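Local coordinates for agmatinase (Deinococcus radiodurans, PDB 1WOH), which probably hydrolyses agmatine to putrescine and urea as a ureohydrolase of the arginase family, using two manganese ions per subunit, at residues A[139-145]-A[225-231]. Numbering follows the deposited sequence.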
loop_
_atom_site.group_PDB
_atom_site.type_symbol
_atom_site.label_atom_id
_atom_site.label_comp_id
_atom_site.label_asym_id
_atom_site.label_seq_id
_atom_site.Cartn_x
_atom_site.Cartn_y
_atom_site.Cartn_z
ATOM N N VAL A 139 -13.351 12.852 33.851
ATOM C CA VAL A 139 -12.864 12.511 32.521
ATOM C C VAL A 139 -13.953 11.762 31.782
ATOM O O VAL A 139 -14.568 10.842 32.330
ATOM C CB VAL A 139 -11.609 11.597 32.548
ATOM C CG1 VAL A 139 -11.300 11.089 31.119
ATOM C CG2 VAL A 139 -10.419 12.363 33.085
ATOM N N VAL A 140 -14.222 12.193 30.550
ATOM C CA VAL A 140 -15.193 11.520 29.695
ATOM C C VAL A 140 -14.285 10.857 28.668
ATOM O O VAL A 140 -13.616 11.526 27.886
ATOM C CB VAL A 140 -16.159 12.510 29.005
ATOM C CG1 VAL A 140 -16.954 11.781 27.926
ATOM C CG2 VAL A 140 -17.125 13.091 30.039
ATOM N N GLN A 141 -14.266 9.533 28.703
ATOM C CA GLN A 141 -13.396 8.735 27.852
ATOM C C GLN A 141 -14.116 7.898 26.796
ATOM O O GLN A 141 -14.962 7.065 27.134
ATOM C CB GLN A 141 -12.568 7.826 28.784
ATOM C CG GLN A 141 -11.869 6.646 28.145
ATOM C CD GLN A 141 -11.357 5.642 29.179
ATOM O OE1 GLN A 141 -11.660 5.746 30.375
ATOM N NE2 GLN A 141 -10.593 4.655 28.718
ATOM N N LEU A 142 -13.793 8.129 25.521
ATOM C CA LEU A 142 -14.371 7.334 24.432
ATOM C C LEU A 142 -13.277 6.304 24.185
ATOM O O LEU A 142 -12.127 6.668 23.953
ATOM C CB LEU A 142 -14.594 8.176 23.175
ATOM C CG LEU A 142 -15.658 9.278 23.246
ATOM C CD1 LEU A 142 -15.877 9.831 21.855
ATOM C CD2 LEU A 142 -16.964 8.727 23.782
ATOM N N ASP A 143 -13.623 5.026 24.212
ATOM C CA ASP A 143 -12.578 4.013 24.098
ATOM C C ASP A 143 -13.181 2.623 23.992
ATOM O O ASP A 143 -14.245 2.355 24.558
ATOM C CB ASP A 143 -11.742 4.083 25.389
ATOM C CG ASP A 143 -10.317 3.611 25.219
ATOM O OD1 ASP A 143 -10.061 2.721 24.383
ATOM O OD2 ASP A 143 -9.448 4.130 25.959
ATOM N N ALA A 144 -12.505 1.732 23.275
ATOM C CA ALA A 144 -12.961 0.356 23.175
ATOM C C ALA A 144 -12.420 -0.373 24.406
ATOM O O ALA A 144 -12.938 -1.409 24.803
ATOM C CB ALA A 144 -12.405 -0.297 21.913
ATOM N N HIS A 145 -11.366 0.180 25.001
ATOM C CA HIS A 145 -10.739 -0.449 26.161
ATOM C C HIS A 145 -10.808 0.419 27.418
ATOM O O HIS A 145 -10.840 1.644 27.337
ATOM C CB HIS A 145 -9.277 -0.789 25.819
ATOM C CG HIS A 145 -9.118 -1.513 24.515
ATOM N ND1 HIS A 145 -8.589 -0.914 23.389
ATOM C CD2 HIS A 145 -9.448 -2.773 24.148
ATOM C CE1 HIS A 145 -8.601 -1.776 22.387
ATOM N NE2 HIS A 145 -9.118 -2.912 22.821
ATOM N N TYR A 225 -12.554 16.713 31.195
ATOM C CA TYR A 225 -11.427 16.529 30.293
ATOM C C TYR A 225 -11.916 15.418 29.370
ATOM O O TYR A 225 -12.403 14.387 29.845
ATOM C CB TYR A 225 -10.200 16.047 31.069
ATOM C CG TYR A 225 -8.998 15.705 30.216
ATOM C CD1 TYR A 225 -7.951 16.614 30.052
ATOM C CD2 TYR A 225 -8.886 14.452 29.612
ATOM C CE1 TYR A 225 -6.812 16.280 29.316
ATOM C CE2 TYR A 225 -7.758 14.108 28.871
ATOM C CZ TYR A 225 -6.727 15.021 28.731
ATOM O OH TYR A 225 -5.601 14.668 28.023
ATOM N N PHE A 226 -11.820 15.639 28.062
ATOM C CA PHE A 226 -12.244 14.648 27.069
ATOM C C PHE A 226 -11.036 13.849 26.602
ATOM O O PHE A 226 -10.033 14.431 26.196
ATOM C CB PHE A 226 -12.826 15.334 25.824
ATOM C CG PHE A 226 -14.205 15.902 26.003
ATOM C CD1 PHE A 226 -14.503 17.173 25.521
ATOM C CD2 PHE A 226 -15.218 15.156 26.588
ATOM C CE1 PHE A 226 -15.793 17.693 25.613
ATOM C CE2 PHE A 226 -16.514 15.664 26.688
ATOM C CZ PHE A 226 -16.802 16.937 26.199
ATOM N N SER A 227 -11.121 12.523 26.667
ATOM C CA SER A 227 -10.041 11.691 26.153
ATOM C C SER A 227 -10.673 10.842 25.066
ATOM O O SER A 227 -11.540 10.017 25.342
ATOM C CB SER A 227 -9.444 10.776 27.224
ATOM O OG SER A 227 -8.434 9.967 26.636
ATOM N N VAL A 228 -10.254 11.060 23.825
ATOM C CA VAL A 228 -10.808 10.305 22.714
ATOM C C VAL A 228 -9.790 9.341 22.125
ATOM O O VAL A 228 -8.816 9.759 21.503
ATOM C CB VAL A 228 -11.296 11.236 21.581
ATOM C CG1 VAL A 228 -11.867 10.393 20.429
ATOM C CG2 VAL A 228 -12.357 12.195 22.119
ATOM N N ASP A 229 -10.005 8.053 22.361
ATOM C CA ASP A 229 -9.150 7.017 21.792
ATOM C C ASP A 229 -9.893 6.664 20.498
ATOM O O ASP A 229 -11.059 6.262 20.543
ATOM C CB ASP A 229 -9.099 5.802 22.718
ATOM C CG ASP A 229 -8.227 4.684 22.174
ATOM O OD1 ASP A 229 -8.092 4.565 20.941
ATOM O OD2 ASP A 229 -7.689 3.906 22.987
ATOM N N VAL A 230 -9.247 6.822 19.350
ATOM C CA VAL A 230 -9.928 6.535 18.095
ATOM C C VAL A 230 -10.441 5.104 17.961
ATOM O O VAL A 230 -11.355 4.862 17.169
ATOM C CB VAL A 230 -9.041 6.893 16.858
ATOM C CG1 VAL A 230 -8.509 8.311 16.994
ATOM C CG2 VAL A 230 -7.892 5.909 16.709
ATOM N N ASP A 231 -9.904 4.153 18.731
ATOM C CA ASP A 231 -10.404 2.789 18.579
ATOM C C ASP A 231 -11.790 2.632 19.195
ATOM O O ASP A 231 -12.414 1.567 19.101
ATOM C CB ASP A 231 -9.407 1.719 19.101
ATOM C CG ASP A 231 -9.242 1.712 20.613
ATOM O OD1 ASP A 231 -10.140 2.177 21.337
ATOM O OD2 ASP A 231 -8.193 1.201 21.071
#
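Residues 139-142 and 225-229 run side by side in the central parallel sheet of the arginase alpha/beta fold, the axes of these short segments 14° apart and 4.8 Å at closest approach. Val140 N donates to Tyr225 O, Ser227 N to Val140 O, Leu142 N to Ser227 O and Asp229 N to Leu142 O, the regular ladder of parallel strands, with Val139 level with Tyr225 and Leu142 with Val228. On one face Val140 lies alongside Phe226 and points the same way, its CB 3.7 Å from CD2 at the edge of the ring; farther along, Leu142 CD1 meets Val228 CG2, and helix 251-264 packs on Leu142 and Phe226. The other face carries Val139, Gln141, Tyr225 and Ser227, with Phe163 of helix 162-169 against it; Gln141 OE1 is hydrogen-bonded to Thr178 OG1, and Ser227 OG to Asp271 and His121.

At the C-terminal ends of the strands, Asp143, His145, Asp229 and Asp231 converge as ligands of the manganese pair, which is not bound to this chain. With CG anti to the backbone N in both (chi1 -154° in Asp143), the first two aspartates bring Asp143 OD1 to 3.0 Å from Asp229 OD2, carboxylate planes 58° apart. Such crowding of acceptors would probably be eased by metal. Asp143 and Asp229 each close an Asx turn: His145 N reaches Asp143 OD1 from above the carboxylate plane, and Asp231 N does likewise to Asp229 OD1. Gln141 NE2, with the acceptor in its amide plane, donates to Asp143 OD2 from above the carboxylate plane at 3.0 Å. Across the contact, Ala144 N grips Asp231 OD1 at 3.1 Å on the syn side, tilted out of the carboxylate plane, while Asp231 OD2 sits at the His145 ring edge, 3.2 Å from ND1.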